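Local atomic coordinates of TgTwinScan_2721 - E2 domain (Toxoplasma gondii, PDB entry 2F4Z), a protein that probably works as a ubiquitin-conjugating (E2) enzyme, carrying activated ubiquitin as a thioester on its way to a substrate. Residues T182-L185 / W186-F190; K170-I173 / E174-L178. All coordinates share one frame; numbering follows the deposited sequence.

Both contacts are local and both use helix 176-190, the last helix of the E2 domain. Interaction 2 comes first along the chain. It spans the end of helix 166-174 and the turn into helix 176-190. Interaction 1 follows on the second half of that helix. Their centres lie about 16 Å apart, on the same side of the chain's centre. They meet where Thr182 OG1 packs on Met171 SD at 3.8 Å. The same hydroxyl is hydrogen-bonded to Leu178 O. Trp118 touches Met171, Thr182 and Trp186, and so borders both. Interaction 2 sets the corner between the two C-terminal helices, and interaction 1 carries the second of them to its end.

Interaction 1 of 2, residues T182-L185 / W186-F190; sequences TAKL and WTETF
Thr182 O accepts from Trp186 N at 2.8 Å, the first of four successive i to i+4 backbone bonds in helix 176-190, the last helix of the E2 domain. Thr187 N to Ala183 O, Glu188 N to Lys184 O and Thr189 N to Leu185 O continue the ladder. The N-H...O angle falls from 168° at Trp186 to 140° at Thr189, so the last bond is the most bent.

Two threonines add a second bond to the carbonyl they already use. Thr187 OG1 gives its hydrogen to Ala183 O at 2.9 Å, with a further weak hydrogen bond to Pro88 O. Thr189 OG1 bonds in the same way to Leu185 O at 2.7 Å. In both residues OG1 stands anti to the carbonyl carbon (chi1 -62° in Thr187), which swings the hydroxyl back over the preceding turn. Each hydroxyl comes from above the carbonyl plane, while the N-H reaches the oxygen from the other face.

Thr182 and Trp186 lie side by side. The CG2 methyl of Thr182 meets Trp186 CD1 at 3.8 Å. One face of the indole takes Phe190 CE1, offset toward the rim. Thr189 CG2 sits over the centre of the Phe190 ring, 3.5 Å above its plane. The helix lies against loops: Trp186 meets the Trp118 ring, Ala183 touches Pro88, and Ala183 and Thr187 rest on Tyr89.

Lys184 and Glu188 pair loosely on an exposed side. Lys184 CE approaches Glu188 OE2 at 3.1 Å, but NZ stays 4.1 Å from that oxygen.

Ala183 O and Leu185 O are thus each gripped by two donors. Each threonine hydroxyl folds back on its own helix. The Lys184 and Glu188 charges probably attract only modestly, without a salt bridge.

Interaction 2 of 2, residues K170-I173 / E174-L178; sequences KMMI and ENHPL
Lys170 and Glu174 meet one helical turn apart. The lysine chain leaves CB with CG anti to the backbone N (chi1 -165°). Lys170 CG passes 3.2 Å from Glu174 OE2. Lys170 CD lies 3.7 Å from Glu174 OE2. Lys170 CE is 4.0 Å from Glu174 OE2. Bends at chi3 and chi4 bring the tip back toward OE2. Lys170 NZ ends 3.3 Å from Glu174 OE2, a salt bridge with a weak hydrogen bond.

In the backbone, Glu174 N bonds to Lys170 O at 3.1 Å, and Asn175 N bonds to Met171 O. Asn175 then leaves helical geometry and becomes the N-cap of the next helix. Its OD1 accepts from Leu178 N at 3.1 Å, with the donor above the amide plane. Met171 bridges the corner, its SD packing on Leu178 CG at 3.8 Å. Met172 CG lies near the edge of the His176 ring.

Helix 166-174 ends and helix 176-190 begins with only Asn175 between them, at the surface. Met171 and Met172 both reach Phe179 of the second helix. Met171 also touches Trp118, while Met172 lies on the loop prolines Pro120, Pro158 and Pro160.

Interaction 1 of 2, residues T182-L185 / W186-F190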
ATOM      1  N   THR A 182       9.325  10.417 -30.479  1.00 27.87           N
ATOM      2  CA  THR A 182       7.948  10.077 -30.645  1.00 28.47           C
ATOM      3  C   THR A 182       7.131  10.299 -29.334  1.00 29.17           C
ATOM      4  O   THR A 182       6.037  10.839 -29.390  1.00 27.62           O
ATOM      5  CB  THR A 182       7.804   8.673 -31.125  1.00 29.24           C
ATOM      6  OG1 THR A 182       8.557   8.516 -32.348  1.00 30.87           O
ATOM      7  CG2 THR A 182       6.286   8.328 -31.409  1.00 28.68           C
ATOM      8  N   ALA A 183       7.705   9.926 -28.176  1.00 28.35           N
ATOM      9  CA  ALA A 183       6.960   9.907 -26.926  1.00 28.39           C
ATOM     10  C   ALA A 183       6.744  11.350 -26.536  1.00 28.50           C
ATOM     11  O   ALA A 183       5.628  11.719 -26.148  1.00 29.76           O
ATOM     12  CB  ALA A 183       7.703   9.113 -25.834  1.00 27.84           C
ATOM     13  N   LYS A 184       7.791  12.161 -26.658  1.00 27.65           N
ATOM     14  CA  LYS A 184       7.683  13.585 -26.422  1.00 29.23           C
ATOM     15  C   LYS A 184       6.733  14.335 -27.370  1.00 28.57           C
ATOM     16  O   LYS A 184       5.968  15.203 -26.930  1.00 28.84           O
ATOM     17  CB  LYS A 184       9.065  14.239 -26.360  1.00 30.57           C
ATOM     18  CG  LYS A 184       8.980  15.728 -26.455  1.00 34.72           C
ATOM     19  CD  LYS A 184      10.276  16.431 -26.093  1.00 45.23           C
ATOM     20  CE  LYS A 184      10.091  17.946 -26.233  1.00 50.55           C
ATOM     21  NZ  LYS A 184      11.389  18.633 -26.559  1.00 55.02           N
ATOM     22  N   LEU A 185       6.734  13.991 -28.649  1.00 27.41           N
ATOM     23  CA  LEU A 185       5.795  14.605 -29.587  1.00 26.42           C
ATOM     24  C   LEU A 185       4.352  14.174 -29.286  1.00 26.76           C
ATOM     25  O   LEU A 185       3.434  15.000 -29.366  1.00 26.14           O
ATOM     26  CB  LEU A 185       6.130  14.259 -31.039  1.00 26.28           C
ATOM     27  CG  LEU A 185       5.231  14.839 -32.154  1.00 26.15           C
ATOM     28  CD1 LEU A 185       5.360  16.372 -32.171  1.00 23.77           C
ATOM     29  CD2 LEU A 185       5.642  14.226 -33.477  1.00 25.14           C
ATOM     30  N   TRP A 186       4.135  12.882 -28.996  1.00 26.46           N
ATOM     31  CA  TRP A 186       2.799  12.402 -28.576  1.00 25.76           C
ATOM     32  C   TRP A 186       2.343  13.127 -27.323  1.00 25.66           C
ATOM     33  O   TRP A 186       1.211  13.535 -27.253  1.00 25.52           O
ATOM     34  CB  TRP A 186       2.751  10.904 -28.379  1.00 25.88           C
ATOM     35  CG  TRP A 186       2.476  10.140 -29.652  1.00 24.98           C
ATOM     36  CD1 TRP A 186       3.096  10.327 -30.855  1.00 23.80           C
ATOM     37  CD2 TRP A 186       1.616   8.990 -29.813  1.00 25.39           C
ATOM     38  NE1 TRP A 186       2.643   9.403 -31.761  1.00 27.93           N
ATOM     39  CE2 TRP A 186       1.754   8.554 -31.150  1.00 24.61           C
ATOM     40  CE3 TRP A 186       0.728   8.306 -28.965  1.00 24.83           C
ATOM     41  CZ2 TRP A 186       0.988   7.501 -31.680  1.00 28.90           C
ATOM     42  CZ3 TRP A 186      -0.029   7.257 -29.478  1.00 26.72           C
ATOM     43  CH2 TRP A 186       0.113   6.841 -30.814  1.00 28.22           C
ATOM     44  N   THR A 187       3.226  13.321 -26.355  1.00 27.30           N
ATOM     45  CA  THR A 187       2.916  14.129 -25.136  1.00 29.47           C
ATOM     46  C   THR A 187       2.447  15.583 -25.502  1.00 31.20           C
ATOM     47  O   THR A 187       1.391  16.073 -25.038  1.00 30.48           O
ATOM     48  CB  THR A 187       4.130  14.103 -24.173  1.00 29.69           C
ATOM     49  OG1 THR A 187       4.370  12.740 -23.751  1.00 29.32           O
ATOM     50  CG2 THR A 187       3.896  14.952 -22.920  1.00 28.76           C
ATOM     51  N   GLU A 188       3.189  16.238 -26.394  1.00 32.32           N
ATOM     52  CA  GLU A 188       2.929  17.628 -26.774  1.00 34.54           C
ATOM     53  C   GLU A 188       1.659  17.698 -27.561  1.00 33.74           C
ATOM     54  O   GLU A 188       0.908  18.631 -27.417  1.00 34.88           O
ATOM     55  CB  GLU A 188       4.098  18.203 -27.587  1.00 34.25           C
ATOM     56  CG  GLU A 188       5.334  18.355 -26.688  1.00 38.76           C
ATOM     57  CD  GLU A 188       6.673  18.713 -27.387  1.00 40.39           C
ATOM     58  OE1 GLU A 188       7.013  18.164 -28.488  1.00 44.88           O
ATOM     59  OE2 GLU A 188       7.421  19.520 -26.752  1.00 49.82           O
ATOM     60  N   THR A 189       1.385  16.662 -28.330  1.00 32.01           N
ATOM     61  CA  THR A 189       0.254  16.619 -29.203  1.00 32.34           C
ATOM     62  C   THR A 189      -1.062  16.232 -28.496  1.00 32.53           C
ATOM     63  O   THR A 189      -2.083  16.849 -28.736  1.00 31.67           O
ATOM     64  CB  THR A 189       0.535  15.637 -30.340  1.00 31.78           C
ATOM     65  OG1 THR A 189       1.665  16.106 -31.062  1.00 29.93           O
ATOM     66  CG2 THR A 189      -0.640  15.521 -31.271  1.00 33.13           C
ATOM     67  N   PHE A 190      -1.026  15.211 -27.649  1.00 31.82           N
ATOM     68  CA  PHE A 190      -2.230  14.599 -27.096  1.00 31.78           C
ATOM     69  C   PHE A 190      -2.437  14.778 -25.614  1.00 31.97           C
ATOM     70  O   PHE A 190      -3.532  14.494 -25.122  1.00 33.37           O
ATOM     71  CB  PHE A 190      -2.217  13.093 -27.344  1.00 31.86           C
ATOM     72  CG  PHE A 190      -2.101  12.737 -28.742  1.00 30.53           C
ATOM     73  CD1 PHE A 190      -0.981  12.071 -29.188  1.00 29.07           C
ATOM     74  CD2 PHE A 190      -3.133  13.092 -29.646  1.00 33.72           C
ATOM     75  CE1 PHE A 190      -0.837  11.742 -30.525  1.00 32.61           C
ATOM     76  CE2 PHE A 190      -3.032  12.763 -30.983  1.00 33.47           C
ATOM     77  CZ  PHE A 190      -1.873  12.073 -31.440  1.00 33.73           C
TER

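Interaction 2 of 2, residues K170-I173 / E174-L178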
ATOM      1  N   LYS A 170       9.443  -2.580 -30.521  1.00 45.90           N
ATOM      2  CA  LYS A 170      10.366  -2.711 -31.665  1.00 47.90           C
ATOM      3  C   LYS A 170      11.203  -1.451 -31.905  1.00 48.57           C
ATOM      4  O   LYS A 170      12.442  -1.524 -32.046  1.00 48.82           O
ATOM      5  CB  LYS A 170       9.606  -3.066 -32.927  1.00 48.60           C
ATOM      6  CG  LYS A 170      10.524  -3.560 -34.044  1.00 51.96           C
ATOM      7  CD  LYS A 170       9.787  -4.542 -34.949  1.00 55.78           C
ATOM      8  CE  LYS A 170       9.028  -3.850 -36.068  1.00 58.32           C
ATOM      9  NZ  LYS A 170       9.877  -3.684 -37.292  1.00 58.87           N
ATOM     10  N   MET A 171      10.529  -0.289 -31.927  1.00 48.61           N
ATOM     11  CA  MET A 171      11.212   0.992 -32.124  1.00 48.02           C
ATOM     12  C   MET A 171      12.202   1.325 -31.026  1.00 48.18           C
ATOM     13  O   MET A 171      13.159   2.046 -31.227  1.00 48.41           O
ATOM     14  CB  MET A 171      10.194   2.158 -32.239  1.00 48.58           C
ATOM     15  CG  MET A 171      10.859   3.519 -32.078  1.00 47.19           C
ATOM     16  SD  MET A 171       9.778   4.931 -32.260  1.00 44.78           S
ATOM     17  CE  MET A 171       8.834   4.453 -33.699  1.00 44.75           C
ATOM     18  N   MET A 172      11.942   0.849 -29.828  1.00 48.90           N
ATOM     19  CA  MET A 172      12.709   1.298 -28.678  1.00 50.03           C
ATOM     20  C   MET A 172      14.056   0.556 -28.664  1.00 51.14           C
ATOM     21  O   MET A 172      15.036   0.982 -28.021  1.00 50.96           O
ATOM     22  CB  MET A 172      11.914   0.986 -27.425  1.00 49.70           C
ATOM     23  CG  MET A 172      12.203   1.870 -26.278  1.00 48.38           C
ATOM     24  SD  MET A 172      11.243   1.263 -24.866  1.00 49.42           S
ATOM     25  CE  MET A 172      12.153   2.203 -23.660  1.00 42.46           C
ATOM     26  N   ILE A 173      14.055  -0.572 -29.374  1.00 52.06           N
ATOM     27  CA  ILE A 173      15.219  -1.460 -29.519  1.00 53.59           C
ATOM     28  C   ILE A 173      16.082  -0.942 -30.714  1.00 53.16           C
ATOM     29  O   ILE A 173      17.209  -0.461 -30.525  1.00 54.34           O
ATOM     30  CB  ILE A 173      14.733  -2.965 -29.669  1.00 53.53           C
ATOM     31  CG1 ILE A 173      13.956  -3.421 -28.408  1.00 54.63           C
ATOM     32  CG2 ILE A 173      15.879  -3.921 -29.994  1.00 53.37           C
ATOM     33  CD1 ILE A 173      13.020  -4.664 -28.623  1.00 54.30           C
ATOM     34  N   GLU A 174      15.514  -1.001 -31.915  1.00 52.24           N
ATOM     35  CA  GLU A 174      16.094  -0.436 -33.133  1.00 51.15           C
ATOM     36  C   GLU A 174      16.595   1.031 -33.011  1.00 49.75           C
ATOM     37  O   GLU A 174      17.723   1.391 -33.454  1.00 50.61           O
ATOM     38  CB  GLU A 174      15.038  -0.511 -34.235  1.00 51.33           C
ATOM     39  CG  GLU A 174      14.458  -1.927 -34.530  1.00 52.38           C
ATOM     40  CD  GLU A 174      13.453  -1.864 -35.669  1.00 53.78           C
ATOM     41  OE1 GLU A 174      13.231  -0.727 -36.148  1.00 59.67           O
ATOM     42  OE2 GLU A 174      12.885  -2.908 -36.098  1.00 58.19           O
ATOM     43  N   ASN A 175      15.775   1.894 -32.407  1.00 46.17           N
ATOM     44  CA  ASN A 175      16.063   3.302 -32.459  1.00 42.50           C
ATOM     45  C   ASN A 175      15.438   3.971 -31.265  1.00 42.50           C
ATOM     46  O   ASN A 175      14.317   4.525 -31.339  1.00 40.78           O
ATOM     47  CB  ASN A 175      15.564   3.917 -33.795  1.00 41.15           C
ATOM     48  CG  ASN A 175      16.000   5.364 -33.990  1.00 35.96           C
ATOM     49  OD1 ASN A 175      16.407   6.032 -33.057  1.00 32.36           O
ATOM     50  ND2 ASN A 175      15.886   5.863 -35.222  1.00 32.99           N
ATOM     51  N   HIS A 176      16.214   3.951 -30.181  1.00 41.11           N
ATOM     52  CA  HIS A 176      15.774   4.469 -28.924  1.00 40.65           C
ATOM     53  C   HIS A 176      15.591   5.976 -28.928  1.00 40.11           C
ATOM     54  O   HIS A 176      14.620   6.460 -28.359  1.00 41.17           O
ATOM     55  CB  HIS A 176      16.699   4.001 -27.777  1.00 40.74           C
ATOM     56  CG  HIS A 176      16.356   4.591 -26.447  1.00 38.36           C
ATOM     57  ND1 HIS A 176      17.061   5.630 -25.895  1.00 36.94           N
ATOM     58  CD2 HIS A 176      15.350   4.311 -25.578  1.00 38.48           C
ATOM     59  CE1 HIS A 176      16.513   5.970 -24.739  1.00 39.87           C
ATOM     60  NE2 HIS A 176      15.467   5.190 -24.529  1.00 38.50           N
ATOM     61  N   PRO A 177      16.548   6.743 -29.502  1.00 39.15           N
ATOM     62  CA  PRO A 177      16.317   8.204 -29.535  1.00 37.32           C
ATOM     63  C   PRO A 177      15.057   8.638 -30.340  1.00 35.88           C
ATOM     64  O   PRO A 177      14.501   9.672 -30.045  1.00 35.46           O
ATOM     65  CB  PRO A 177      17.604   8.758 -30.183  1.00 38.27           C
ATOM     66  CG  PRO A 177      18.645   7.660 -30.009  1.00 37.46           C
ATOM     67  CD  PRO A 177      17.865   6.376 -30.073  1.00 39.04           C
ATOM     68  N   LEU A 178      14.639   7.836 -31.324  1.00 34.95           N
ATOM     69  CA  LEU A 178      13.397   8.053 -32.042  1.00 34.53           C
ATOM     70  C   LEU A 178      12.179   7.740 -31.123  1.00 34.70           C
ATOM     71  O   LEU A 178      11.179   8.459 -31.175  1.00 33.27           O
ATOM     72  CB  LEU A 178      13.322   7.274 -33.366  1.00 33.78           C
ATOM     73  CG  LEU A 178      11.995   7.343 -34.153  1.00 33.41           C
ATOM     74  CD1 LEU A 178      11.569   8.786 -34.463  1.00 28.55           C
ATOM     75  CD2 LEU A 178      12.049   6.566 -35.385  1.00 33.92           C
TER